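Local coordinates for protein RE68036p (Drosophila melanogaster, PDB 1SQH) that is of unknown function but belongs to the acetyltransferase clan and may act as a glycine N-acyltransferase, at residues A[135-146]-A[295-303]; A[208-216]-A[251-260]. One frame throughout, in Å; residues are numbered along the deposited sequence.

Interaction 1. Residues A[135-146]-A[295-303]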
ATOM      1  N   VAL A 135      10.490  13.939 -10.834  1.00 32.03           N
ATOM      2  CA  VAL A 135      10.453  14.027  -9.378  1.00 30.45           C
ATOM      3  C   VAL A 135      11.831  13.790  -8.760  1.00 30.17           C
ATOM      4  O   VAL A 135      12.136  14.315  -7.687  1.00 29.40           O
ATOM      5  CB  VAL A 135       9.465  13.023  -8.761  1.00 29.23           C
ATOM      6  CG1 VAL A 135      10.081  11.631  -8.728  1.00 26.43           C
ATOM      7  CG2 VAL A 135       9.080  13.477  -7.367  1.00 28.57           C
ATOM      8  N   LYS A 136      12.665  13.000  -9.427  1.00 29.74           N
ATOM      9  CA  LYS A 136      13.995  12.741  -8.894  1.00 31.57           C
ATOM     10  C   LYS A 136      14.863  13.988  -9.063  1.00 32.88           C
ATOM     11  O   LYS A 136      15.693  14.295  -8.203  1.00 33.62           O
ATOM     12  CB  LYS A 136      14.632  11.535  -9.589  1.00 30.40           C
ATOM     13  CG  LYS A 136      13.892  10.213  -9.330  1.00 29.91           C
ATOM     14  CD  LYS A 136      14.442   9.073 -10.182  1.00 30.22           C
ATOM     15  CE  LYS A 136      13.564   7.819 -10.086  1.00 31.77           C
ATOM     16  NZ  LYS A 136      14.085   6.686 -10.913  1.00 29.40           N
ATOM     17  N   GLU A 137      14.658  14.707 -10.166  1.00 33.40           N
ATOM     18  CA  GLU A 137      15.403  15.938 -10.440  1.00 35.13           C
ATOM     19  C   GLU A 137      15.047  16.952  -9.356  1.00 35.05           C
ATOM     20  O   GLU A 137      15.915  17.625  -8.792  1.00 34.08           O
ATOM     21  CB  GLU A 137      15.022  16.491 -11.814  1.00 37.80           C
ATOM     22  CG  GLU A 137      15.398  15.591 -12.989  1.00 42.94           C
ATOM     23  CD  GLU A 137      14.818  16.086 -14.311  1.00 46.89           C
ATOM     24  OE1 GLU A 137      15.075  17.260 -14.675  1.00 48.78           O
ATOM     25  OE2 GLU A 137      14.101  15.306 -14.985  1.00 48.19           O
ATOM     26  N   LEU A 138      13.757  17.038  -9.057  1.00 35.84           N
ATOM     27  CA  LEU A 138      13.260  17.934  -8.027  1.00 36.83           C
ATOM     28  C   LEU A 138      13.916  17.597  -6.694  1.00 37.75           C
ATOM     29  O   LEU A 138      14.413  18.478  -5.997  1.00 38.47           O
ATOM     30  CB  LEU A 138      11.737  17.798  -7.916  1.00 36.35           C
ATOM     31  CG  LEU A 138      11.010  18.575  -6.819  1.00 34.28           C
ATOM     32  CD1 LEU A 138      11.450  20.039  -6.830  1.00 35.54           C
ATOM     33  CD2 LEU A 138       9.512  18.461  -7.047  1.00 33.41           C
ATOM     34  N   ALA A 139      13.923  16.315  -6.340  1.00 39.17           N
ATOM     35  CA  ALA A 139      14.528  15.880  -5.082  1.00 39.97           C
ATOM     36  C   ALA A 139      15.953  16.404  -4.968  1.00 39.68           C
ATOM     37  O   ALA A 139      16.375  16.865  -3.905  1.00 38.27           O
ATOM     38  CB  ALA A 139      14.533  14.361  -4.998  1.00 40.25           C
ATOM     39  N   VAL A 140      16.689  16.320  -6.072  1.00 40.87           N
ATOM     40  CA  VAL A 140      18.067  16.782  -6.111  1.00 41.71           C
ATOM     41  C   VAL A 140      18.123  18.301  -5.988  1.00 42.31           C
ATOM     42  O   VAL A 140      18.965  18.840  -5.264  1.00 42.60           O
ATOM     43  CB  VAL A 140      18.758  16.348  -7.419  1.00 41.62           C
ATOM     44  CG1 VAL A 140      20.173  16.913  -7.480  1.00 41.05           C
ATOM     45  CG2 VAL A 140      18.793  14.830  -7.492  1.00 41.26           C
ATOM     46  N   SER A 141      17.215  18.986  -6.676  1.00 41.49           N
ATOM     47  CA  SER A 141      17.176  20.442  -6.626  1.00 41.82           C
ATOM     48  C   SER A 141      16.846  20.926  -5.215  1.00 40.93           C
ATOM     49  O   SER A 141      16.943  22.120  -4.919  1.00 41.10           O
ATOM     50  CB  SER A 141      16.125  20.994  -7.595  1.00 41.34           C
ATOM     51  OG  SER A 141      14.871  21.136  -6.947  1.00 42.91           O
ATOM     52  N   ARG A 142      16.453  20.003  -4.345  1.00 40.22           N
ATOM     53  CA  ARG A 142      16.109  20.369  -2.980  1.00 38.65           C
ATOM     54  C   ARG A 142      17.090  19.838  -1.955  1.00 38.66           C
ATOM     55  O   ARG A 142      16.813  19.863  -0.757  1.00 38.68           O
ATOM     56  CB  ARG A 142      14.703  19.889  -2.642  1.00 39.56           C
ATOM     57  CG  ARG A 142      13.640  20.400  -3.598  1.00 41.51           C
ATOM     58  CD  ARG A 142      13.798  21.894  -3.856  1.00 44.03           C
ATOM     59  NE  ARG A 142      12.510  22.542  -4.066  1.00 45.55           N
ATOM     60  CZ  ARG A 142      11.547  22.584  -3.149  1.00 46.65           C
ATOM     61  NH1 ARG A 142      10.403  23.192  -3.421  1.00 47.99           N
ATOM     62  NH2 ARG A 142      11.729  22.022  -1.958  1.00 47.05           N
ATOM     63  N   GLY A 143      18.232  19.348  -2.425  1.00 39.08           N
ATOM     64  CA  GLY A 143      19.244  18.855  -1.508  1.00 40.88           C
ATOM     65  C   GLY A 143      19.521  17.364  -1.429  1.00 41.29           C
ATOM     66  O   GLY A 143      20.497  16.965  -0.791  1.00 41.31           O
ATOM     67  N   VAL A 144      18.695  16.529  -2.055  1.00 40.64           N
ATOM     68  CA  VAL A 144      18.932  15.088  -1.984  1.00 40.11           C
ATOM     69  C   VAL A 144      20.217  14.715  -2.714  1.00 39.67           C
ATOM     70  O   VAL A 144      20.424  15.116  -3.857  1.00 40.11           O
ATOM     71  CB  VAL A 144      17.763  14.290  -2.579  1.00 39.56           C
ATOM     72  CG1 VAL A 144      18.041  12.801  -2.450  1.00 39.30           C
ATOM     73  CG2 VAL A 144      16.476  14.652  -1.853  1.00 39.89           C
ATOM     74  N   THR A 145      21.074  13.943  -2.051  1.00 39.04           N
ATOM     75  CA  THR A 145      22.349  13.544  -2.639  1.00 40.29           C
ATOM     76  C   THR A 145      22.423  12.063  -2.979  1.00 40.52           C
ATOM     77  O   THR A 145      23.362  11.615  -3.643  1.00 40.59           O
ATOM     78  CB  THR A 145      23.514  13.889  -1.696  1.00 40.29           C
ATOM     79  OG1 THR A 145      23.398  13.125  -0.489  1.00 39.71           O
ATOM     80  CG2 THR A 145      23.477  15.369  -1.350  1.00 40.25           C
ATOM     81  N   ALA A 146      21.427  11.310  -2.530  1.00 40.51           N
ATOM     82  CA  ALA A 146      21.374   9.877  -2.788  1.00 39.62           C
ATOM     83  C   ALA A 146      19.928   9.387  -2.754  1.00 39.26           C
ATOM     84  O   ALA A 146      19.182   9.658  -1.806  1.00 37.79           O
ATOM     85  CB  ALA A 146      22.208   9.131  -1.762  1.00 40.89           C
ATOM     86  N   GLU A 295       7.109   3.084  -9.407  1.00 25.17           N
ATOM     87  CA  GLU A 295       8.346   3.098  -8.645  1.00 27.37           C
ATOM     88  C   GLU A 295       8.096   3.563  -7.219  1.00 26.39           C
ATOM     89  O   GLU A 295       7.169   4.324  -6.945  1.00 25.25           O
ATOM     90  CB  GLU A 295       9.405   3.997  -9.309  1.00 28.80           C
ATOM     91  CG  GLU A 295      10.301   3.266 -10.304  1.00 31.18           C
ATOM     92  CD  GLU A 295      11.372   4.159 -10.919  1.00 33.75           C
ATOM     93  OE1 GLU A 295      12.055   4.887 -10.173  1.00 37.16           O
ATOM     94  OE2 GLU A 295      11.544   4.126 -12.153  1.00 34.72           O
ATOM     95  N   TRP A 296       8.905   3.040  -6.308  1.00 25.93           N
ATOM     96  CA  TRP A 296       8.861   3.434  -4.911  1.00 25.76           C
ATOM     97  C   TRP A 296      10.213   4.132  -4.794  1.00 26.90           C
ATOM     98  O   TRP A 296      11.261   3.503  -4.946  1.00 26.03           O
ATOM     99  CB  TRP A 296       8.800   2.213  -4.009  1.00 23.24           C
ATOM    100  CG  TRP A 296       7.482   2.055  -3.312  1.00 23.78           C
ATOM    101  CD1 TRP A 296       7.227   2.270  -1.988  1.00 23.03           C
ATOM    102  CD2 TRP A 296       6.240   1.638  -3.901  1.00 21.28           C
ATOM    103  NE1 TRP A 296       5.904   2.009  -1.711  1.00 23.29           N
ATOM    104  CE2 TRP A 296       5.276   1.620  -2.867  1.00 22.71           C
ATOM    105  CE3 TRP A 296       5.849   1.277  -5.200  1.00 20.98           C
ATOM    106  CZ2 TRP A 296       3.935   1.251  -3.093  1.00 20.83           C
ATOM    107  CZ3 TRP A 296       4.506   0.910  -5.424  1.00 20.66           C
ATOM    108  CH2 TRP A 296       3.575   0.900  -4.371  1.00 19.12           C
ATOM    109  N   ILE A 297      10.191   5.438  -4.567  1.00 26.44           N
ATOM    110  CA  ILE A 297      11.436   6.183  -4.492  1.00 27.32           C
ATOM    111  C   ILE A 297      11.774   6.611  -3.077  1.00 27.86           C
ATOM    112  O   ILE A 297      11.159   7.529  -2.530  1.00 29.52           O
ATOM    113  CB  ILE A 297      11.373   7.425  -5.387  1.00 27.09           C
ATOM    114  CG1 ILE A 297      10.946   7.014  -6.805  1.00 27.61           C
ATOM    115  CG2 ILE A 297      12.721   8.103  -5.414  1.00 27.40           C
ATOM    116  CD1 ILE A 297      10.830   8.165  -7.792  1.00 24.84           C
ATOM    117  N   LYS A 298      12.748   5.932  -2.483  1.00 26.76           N
ATOM    118  CA  LYS A 298      13.182   6.252  -1.132  1.00 28.70           C
ATOM    119  C   LYS A 298      14.306   7.285  -1.199  1.00 30.42           C
ATOM    120  O   LYS A 298      15.363   7.026  -1.782  1.00 30.63           O
ATOM    121  CB  LYS A 298      13.669   4.979  -0.435  1.00 27.88           C
ATOM    122  CG  LYS A 298      14.369   5.186   0.899  1.00 28.81           C
ATOM    123  CD  LYS A 298      13.486   5.865   1.933  1.00 30.46           C
ATOM    124  CE  LYS A 298      14.219   5.955   3.268  1.00 29.12           C
ATOM    125  NZ  LYS A 298      13.549   6.847   4.254  1.00 27.17           N
ATOM    126  N   LEU A 299      14.055   8.459  -0.624  1.00 32.00           N
ATOM    127  CA  LEU A 299      15.045   9.537  -0.580  1.00 33.56           C
ATOM    128  C   LEU A 299      15.878   9.367   0.689  1.00 33.87           C
ATOM    129  O   LEU A 299      15.323   9.216   1.778  1.00 34.42           O
ATOM    130  CB  LEU A 299      14.341  10.898  -0.554  1.00 32.95           C
ATOM    131  CG  LEU A 299      13.938  11.565  -1.877  1.00 31.86           C
ATOM    132  CD1 LEU A 299      13.411  10.542  -2.847  1.00 32.49           C
ATOM    133  CD2 LEU A 299      12.903  12.644  -1.606  1.00 31.91           C
ATOM    134  N   VAL A 300      17.204   9.373   0.559  1.00 35.44           N
ATOM    135  CA  VAL A 300      18.065   9.216   1.738  1.00 36.91           C
ATOM    136  C   VAL A 300      18.218  10.548   2.472  1.00 36.30           C
ATOM    137  O   VAL A 300      18.449  11.588   1.853  1.00 33.39           O
ATOM    138  CB  VAL A 300      19.479   8.686   1.361  1.00 39.41           C
ATOM    139  CG1 VAL A 300      19.362   7.559   0.343  1.00 37.59           C
ATOM    140  CG2 VAL A 300      20.347   9.814   0.829  1.00 41.26           C
ATOM    141  N   PRO A 301      18.081  10.533   3.809  1.00 38.36           N
ATOM    142  CA  PRO A 301      18.208  11.762   4.605  1.00 39.87           C
ATOM    143  C   PRO A 301      19.545  12.462   4.354  1.00 42.29           C
ATOM    144  O   PRO A 301      20.596  11.820   4.371  1.00 41.40           O
ATOM    145  CB  PRO A 301      18.070  11.263   6.042  1.00 39.50           C
ATOM    146  CG  PRO A 301      17.199  10.044   5.901  1.00 38.90           C
ATOM    147  CD  PRO A 301      17.776   9.375   4.668  1.00 37.58           C
ATOM    148  N   ASN A 302      19.489  13.771   4.122  1.00 45.95           N
ATOM    149  CA  ASN A 302      20.681  14.576   3.843  1.00 49.81           C
ATOM    150  C   ASN A 302      22.005  14.015   4.338  1.00 52.20           C
ATOM    151  O   ASN A 302      22.737  13.386   3.573  1.00 54.54           O
ATOM    152  CB  ASN A 302      20.501  15.989   4.388  1.00 50.10           C
ATOM    153  CG  ASN A 302      20.268  17.003   3.286  1.00 51.41           C
ATOM    154  OD1 ASN A 302      20.137  18.205   3.545  1.00 51.50           O
ATOM    155  ND2 ASN A 302      20.213  16.523   2.042  1.00 48.83           N
ATOM    156  N   SER A 303      22.317  14.255   5.609  1.00 53.98           N
ATOM    157  CA  SER A 303      23.560  13.772   6.204  1.00 56.11           C
ATOM    158  C   SER A 303      23.462  13.846   7.723  1.00 57.54           C
ATOM    159  O   SER A 303      23.629  12.793   8.375  1.00 58.82           O
ATOM    160  CB  SER A 303      24.747  14.618   5.730  1.00 55.43           C
ATOM    161  OG  SER A 303      24.607  15.969   6.137  1.00 56.30           O
TER
HETATM  162  O   HOH W   1      20.411  12.894   0.614  1.00 44.25           O
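Val135 CG1 and Ile297 CD1 meet tip to tip, 3.7 Å apart, where helix 135-141 runs almost parallel, at 8°, to strand 295-299, forming a helix-on-sheet layer of a mixed α/β fold. Other apolar groups continue the seam. Lys136 CE touches the same Ile297 CD1, the two side chains crossing at about a right angle, while Ala139 CB and Val144 CG2 both rest against Leu299 CD2.

Charge is paired beside this seam. With its CG beside the backbone N and its chain extended beyond, Lys136 carries NZ to the syn lone pair of Glu295 OE1, a salt bridge of 2.8 Å; Gln151 takes the other carboxylate oxygen. Were Lys136 replaced by an alanine, Glu295 OE1 would probably be left without its cationic mate and Ile297 CD1 would lose part of its aliphatic cover.

Polar groups, several of them of the backbone, meet at the far end. Gly143 is the C-prime residue of a Schellman motif that ends the helix, and a water beyond it bridges Thr145 N and Val300 O. Asn302 ND2 donates to Gly143 O over 2.9 Å: the bond is bent to 132°, with the acceptor near the asparagine's amide plane but the donor 61° out of the carbonyl plane.

Interaction 2. Residues A[208-216]-A[251-260]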
ATOM      1  N   PHE A 208      -6.926  -3.914  12.489  1.00 28.17           N
ATOM      2  CA  PHE A 208      -7.953  -3.420  11.573  1.00 25.43           C
ATOM      3  C   PHE A 208      -8.017  -4.005  10.169  1.00 24.85           C
ATOM      4  O   PHE A 208      -8.990  -3.768   9.440  1.00 25.70           O
ATOM      5  CB  PHE A 208      -7.842  -1.906  11.498  1.00 25.43           C
ATOM      6  CG  PHE A 208      -8.264  -1.231  12.758  1.00 27.62           C
ATOM      7  CD1 PHE A 208      -9.611  -1.195  13.115  1.00 27.13           C
ATOM      8  CD2 PHE A 208      -7.326  -0.685  13.624  1.00 26.80           C
ATOM      9  CE1 PHE A 208     -10.015  -0.623  14.319  1.00 26.31           C
ATOM     10  CE2 PHE A 208      -7.724  -0.112  14.832  1.00 26.56           C
ATOM     11  CZ  PHE A 208      -9.069  -0.084  15.176  1.00 26.91           C
ATOM     12  N   ASN A 209      -6.998  -4.764   9.783  1.00 21.15           N
ATOM     13  CA  ASN A 209      -6.971  -5.378   8.458  1.00 21.00           C
ATOM     14  C   ASN A 209      -7.046  -6.895   8.588  1.00 21.14           C
ATOM     15  O   ASN A 209      -6.884  -7.443   9.686  1.00 17.86           O
ATOM     16  CB  ASN A 209      -5.675  -4.984   7.728  1.00 22.39           C
ATOM     17  CG  ASN A 209      -5.924  -4.066   6.532  1.00 22.71           C
ATOM     18  OD1 ASN A 209      -6.958  -3.397   6.447  1.00 22.01           O
ATOM     19  ND2 ASN A 209      -4.970  -4.028   5.609  1.00 19.60           N
ATOM     20  N   LYS A 210      -7.302  -7.582   7.479  1.00 22.02           N
ATOM     21  CA  LYS A 210      -7.329  -9.044   7.523  1.00 23.66           C
ATOM     22  C   LYS A 210      -5.879  -9.533   7.434  1.00 23.77           C
ATOM     23  O   LYS A 210      -5.010  -8.839   6.899  1.00 21.41           O
ATOM     24  CB  LYS A 210      -8.143  -9.625   6.357  1.00 24.90           C
ATOM     25  CG  LYS A 210      -9.640  -9.356   6.445  1.00 26.83           C
ATOM     26  CD  LYS A 210     -10.383 -10.014   5.287  1.00 29.24           C
ATOM     27  CE  LYS A 210     -11.848  -9.574   5.208  1.00 29.84           C
ATOM     28  NZ  LYS A 210     -12.719 -10.178   6.250  1.00 33.55           N
ATOM     29  N   SER A 211      -5.625 -10.717   7.986  1.00 24.23           N
ATOM     30  CA  SER A 211      -4.295 -11.315   7.964  1.00 24.75           C
ATOM     31  C   SER A 211      -4.428 -12.833   8.085  1.00 25.48           C
ATOM     32  O   SER A 211      -5.487 -13.342   8.460  1.00 26.62           O
ATOM     33  CB  SER A 211      -3.452 -10.776   9.116  1.00 21.76           C
ATOM     34  OG  SER A 211      -4.010 -11.153  10.359  1.00 21.94           O
ATOM     35  N   LEU A 212      -3.366 -13.556   7.743  1.00 25.46           N
ATOM     36  CA  LEU A 212      -3.382 -15.009   7.834  1.00 25.35           C
ATOM     37  C   LEU A 212      -2.012 -15.549   8.193  1.00 26.01           C
ATOM     38  O   LEU A 212      -1.001 -15.129   7.634  1.00 26.74           O
ATOM     39  CB  LEU A 212      -3.847 -15.633   6.514  1.00 22.81           C
ATOM     40  CG  LEU A 212      -5.345 -15.643   6.199  1.00 23.13           C
ATOM     41  CD1 LEU A 212      -5.604 -16.422   4.907  1.00 20.56           C
ATOM     42  CD2 LEU A 212      -6.104 -16.295   7.342  1.00 21.25           C
ATOM     43  N   GLY A 213      -1.983 -16.481   9.134  1.00 27.40           N
ATOM     44  CA  GLY A 213      -0.721 -17.062   9.537  1.00 28.19           C
ATOM     45  C   GLY A 213      -0.775 -18.575   9.506  1.00 29.15           C
ATOM     46  O   GLY A 213      -1.837 -19.177   9.697  1.00 29.48           O
ATOM     47  N   ILE A 214       0.376 -19.185   9.245  1.00 30.01           N
ATOM     48  CA  ILE A 214       0.510 -20.637   9.208  1.00 31.82           C
ATOM     49  C   ILE A 214       1.381 -21.074  10.402  1.00 34.31           C
ATOM     50  O   ILE A 214       2.558 -20.689  10.507  1.00 33.19           O
ATOM     51  CB  ILE A 214       1.217 -21.115   7.907  1.00 31.21           C
ATOM     52  CG1 ILE A 214       0.436 -20.678   6.668  1.00 31.34           C
ATOM     53  CG2 ILE A 214       1.335 -22.631   7.910  1.00 31.06           C
ATOM     54  CD1 ILE A 214      -0.877 -21.407   6.467  1.00 30.09           C
ATOM     55  N   CYS A 215       0.814 -21.874  11.298  1.00 36.62           N
ATOM     56  CA  CYS A 215       1.573 -22.349  12.449  1.00 41.98           C
ATOM     57  C   CYS A 215       1.632 -23.870  12.499  1.00 44.39           C
ATOM     58  O   CYS A 215       0.709 -24.549  12.046  1.00 44.48           O
ATOM     59  CB  CYS A 215       0.961 -21.825  13.746  1.00 43.62           C
ATOM     60  SG  CYS A 215       1.046 -20.039  13.928  1.00 46.74           S
ATOM     61  N   ARG A 216       2.720 -24.399  13.052  1.00 47.49           N
ATOM     62  CA  ARG A 216       2.883 -25.843  13.170  1.00 50.57           C
ATOM     63  C   ARG A 216       1.899 -26.321  14.231  1.00 51.74           C
ATOM     64  O   ARG A 216       1.796 -25.721  15.303  1.00 52.48           O
ATOM     65  CB  ARG A 216       4.311 -26.201  13.599  1.00 51.08           C
ATOM     66  CG  ARG A 216       5.404 -25.429  12.878  1.00 54.27           C
ATOM     67  CD  ARG A 216       6.732 -26.180  12.895  1.00 57.20           C
ATOM     68  NE  ARG A 216       6.805 -27.175  11.822  1.00 59.65           N
ATOM     69  CZ  ARG A 216       7.767 -28.085  11.698  1.00 60.48           C
ATOM     70  NH1 ARG A 216       8.754 -28.141  12.586  1.00 60.61           N
ATOM     71  NH2 ARG A 216       7.744 -28.940  10.676  1.00 60.50           N
ATOM     72  N   LEU A 251      -0.638 -20.974  -1.047  1.00 22.16           N
ATOM     73  CA  LEU A 251      -1.832 -21.216  -0.248  1.00 22.68           C
ATOM     74  C   LEU A 251      -2.269 -19.918   0.430  1.00 21.77           C
ATOM     75  O   LEU A 251      -3.447 -19.553   0.385  1.00 22.84           O
ATOM     76  CB  LEU A 251      -1.563 -22.311   0.796  1.00 20.75           C
ATOM     77  CG  LEU A 251      -2.795 -22.836   1.542  1.00 19.86           C
ATOM     78  CD1 LEU A 251      -2.543 -24.251   2.018  1.00 21.02           C
ATOM     79  CD2 LEU A 251      -3.126 -21.927   2.700  1.00 21.15           C
ATOM     80  N   LEU A 252      -1.324 -19.217   1.052  1.00 21.27           N
ATOM     81  CA  LEU A 252      -1.659 -17.959   1.714  1.00 19.52           C
ATOM     82  C   LEU A 252      -2.292 -17.005   0.716  1.00 18.68           C
ATOM     83  O   LEU A 252      -3.391 -16.490   0.942  1.00 18.54           O
ATOM     84  CB  LEU A 252      -0.415 -17.288   2.328  1.00 21.75           C
ATOM     85  CG  LEU A 252       0.027 -17.618   3.768  1.00 22.43           C
ATOM     86  CD1 LEU A 252      -1.188 -17.665   4.691  1.00 19.76           C
ATOM     87  CD2 LEU A 252       0.736 -18.930   3.806  1.00 23.95           C
ATOM     88  N   ALA A 253      -1.615 -16.784  -0.405  1.00 17.25           N
ATOM     89  CA  ALA A 253      -2.139 -15.865  -1.408  1.00 17.22           C
ATOM     90  C   ALA A 253      -3.541 -16.221  -1.891  1.00 15.71           C
ATOM     91  O   ALA A 253      -4.378 -15.339  -2.091  1.00 16.45           O
ATOM     92  CB  ALA A 253      -1.178 -15.771  -2.600  1.00 15.33           C
ATOM     93  N   ALA A 254      -3.804 -17.503  -2.093  1.00 16.39           N
ATOM     94  CA  ALA A 254      -5.127 -17.903  -2.567  1.00 18.94           C
ATOM     95  C   ALA A 254      -6.170 -17.636  -1.485  1.00 21.35           C
ATOM     96  O   ALA A 254      -7.204 -17.006  -1.743  1.00 21.25           O
ATOM     97  CB  ALA A 254      -5.124 -19.386  -2.965  1.00 18.17           C
ATOM     98  N   ALA A 255      -5.882 -18.084  -0.263  1.00 21.87           N
ATOM     99  CA  ALA A 255      -6.803 -17.911   0.853  1.00 23.28           C
ATOM    100  C   ALA A 255      -7.111 -16.438   1.125  1.00 25.41           C
ATOM    101  O   ALA A 255      -8.284 -16.045   1.216  1.00 23.69           O
ATOM    102  CB  ALA A 255      -6.239 -18.566   2.100  1.00 23.07           C
HETATM  103  N   MSE A 256      -6.072 -15.619   1.259  1.00 25.24           N
HETATM  104  CA  MSE A 256      -6.302 -14.201   1.505  1.00 26.55           C
HETATM  105  C   MSE A 256      -7.132 -13.555   0.376  1.00 25.05           C
HETATM  106  O   MSE A 256      -8.022 -12.748   0.645  1.00 23.52           O
HETATM  107  CB  MSE A 256      -4.973 -13.463   1.658  1.00 29.47           C
HETATM  108  CG  MSE A 256      -5.130 -12.028   2.099  1.00 35.13           C
HETATM  109 SE   MSE A 256      -5.576 -11.907   3.992  1.00 45.66          SE
HETATM  110  CE  MSE A 256      -7.491 -11.974   3.827  1.00 42.48           C
ATOM    111  N   SER A 257      -6.842 -13.906  -0.880  1.00 23.98           N
ATOM    112  CA  SER A 257      -7.581 -13.345  -2.020  1.00 23.39           C
ATOM    113  C   SER A 257      -9.076 -13.652  -1.880  1.00 23.97           C
ATOM    114  O   SER A 257      -9.933 -12.764  -2.031  1.00 20.27           O
ATOM    115  CB  SER A 257      -7.052 -13.914  -3.342  1.00 23.81           C
ATOM    116  OG  SER A 257      -5.720 -13.492  -3.596  1.00 23.07           O
ATOM    117  N   ARG A 258      -9.380 -14.915  -1.591  1.00 23.99           N
ATOM    118  CA  ARG A 258     -10.760 -15.345  -1.396  1.00 26.22           C
ATOM    119  C   ARG A 258     -11.392 -14.626  -0.209  1.00 23.83           C
ATOM    120  O   ARG A 258     -12.466 -14.047  -0.337  1.00 24.35           O
ATOM    121  CB  ARG A 258     -10.821 -16.845  -1.129  1.00 27.92           C
ATOM    122  CG  ARG A 258     -10.880 -17.705  -2.362  1.00 35.22           C
ATOM    123  CD  ARG A 258     -12.306 -18.142  -2.648  1.00 38.04           C
ATOM    124  NE  ARG A 258     -12.945 -18.763  -1.488  1.00 38.70           N
ATOM    125  CZ  ARG A 258     -13.803 -19.773  -1.569  1.00 37.93           C
ATOM    126  NH1 ARG A 258     -14.114 -20.287  -2.753  1.00 38.69           N
ATOM    127  NH2 ARG A 258     -14.380 -20.242  -0.475  1.00 37.79           N
ATOM    128  N   GLU A 259     -10.719 -14.661   0.939  1.00 24.24           N
ATOM    129  CA  GLU A 259     -11.260 -14.035   2.143  1.00 25.30           C
ATOM    130  C   GLU A 259     -11.582 -12.566   1.945  1.00 23.45           C
ATOM    131  O   GLU A 259     -12.647 -12.104   2.354  1.00 22.23           O
ATOM    132  CB  GLU A 259     -10.312 -14.194   3.348  1.00 26.06           C
ATOM    133  CG  GLU A 259     -10.873 -13.564   4.638  1.00 27.62           C
ATOM    134  CD  GLU A 259     -10.026 -13.823   5.887  1.00 28.13           C
ATOM    135  OE1 GLU A 259     -10.211 -13.095   6.884  1.00 28.20           O
ATOM    136  OE2 GLU A 259      -9.186 -14.750   5.891  1.00 30.31           O
ATOM    137  N   ILE A 260     -10.675 -11.826   1.315  1.00 22.41           N
ATOM    138  CA  ILE A 260     -10.922 -10.411   1.105  1.00 19.76           C
ATOM    139  C   ILE A 260     -12.104 -10.199   0.175  1.00 17.28           C
ATOM    140  O   ILE A 260     -12.990  -9.412   0.463  1.00 16.06           O
ATOM    141  CB  ILE A 260      -9.687  -9.681   0.505  1.00 21.41           C
ATOM    142  CG1 ILE A 260      -8.543  -9.647   1.528  1.00 21.09           C
ATOM    143  CG2 ILE A 260     -10.083  -8.249   0.089  1.00 18.39           C
ATOM    144  CD1 ILE A 260      -7.278  -8.965   1.020  1.00 21.11           C
TER
HETATM  145  O   HOH W   2      -8.052 -12.318   8.619  1.00 33.69           O
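Leu212 reaches from strand 211-216 onto helix 251-260 and meets it with each carbon of its side chain, through Leu252, Ala255, Met256 and Glu259, a worked example of how one branched side chain can fit a helix surface. Its CB points toward the helix and lies 3.8 Å from Leu252 CD1. CG follows, set beside the backbone N and anti to the carbonyl carbon (chi1 -78°), and lies 4.0 Å from Glu259 OE2. At the fork the branches part: CD1 settles on Ala255 CB at 3.6 Å and also lies close to the backbone N of Met256, whereas CD2 packs against Glu259 OE2 at 3.7 Å.

Leu252 answers with a fork of its own. Its CD1 lies against Leu212 CB and also comes near Ile214, while CD2 presses on Ile214 CG1 at 3.4 Å, tighter than usual van der Waals contact.

The other end of the contact is more polar. Lys210 CB touches CE of Met256, a selenomethionine, at 3.5 Å, and Lys210 CD lies against Glu259 CG and OE1. The lysine chain bends at its last torsion (chi4 -74°), and the salt bridge from NZ to Glu259 OE1 is long, 3.9 Å. A water holds that oxygen more closely, donating to it while accepting from Ser211 N.

Helix and strand run roughly antiparallel, at 150°; helix 248-263 lies along one face of the antiparallel sheet, in the FR47-like region, consistent with a GNAT-type fold. Strand 222-228 pairs with 211-216 and adds Ile226 beside Leu212 and Met256; strand 234-239 brings Leu237 to Leu252 and Leu234 to Met256, and on the other flank strand 174-177 sets Phe174 and Ile176 against Ile214.

Interactions 1 and 2 illustrate one principle, a helix held on a sheet by aliphatic side chains, with a close charge pair beside one and a long one beside the other, in two separate sheets. Interaction 1 belongs to the eight-stranded mixed sheet and interaction 2 to the four-stranded antiparallel one. Their centres are about 36 Å apart, on opposite sides of the chain's centre, and their nearest atoms stay about 14 Å from each other. Along the sequence, interaction 2 is nested inside the loop that interaction 1 closes. In acetyltransferases of this clan the helix corresponding to 248-263 generally starts at the acyl-CoA pyrophosphate loop, so interaction 2 probably lies near the cofactor site expected for that domain, although these coordinates hold no cofactor.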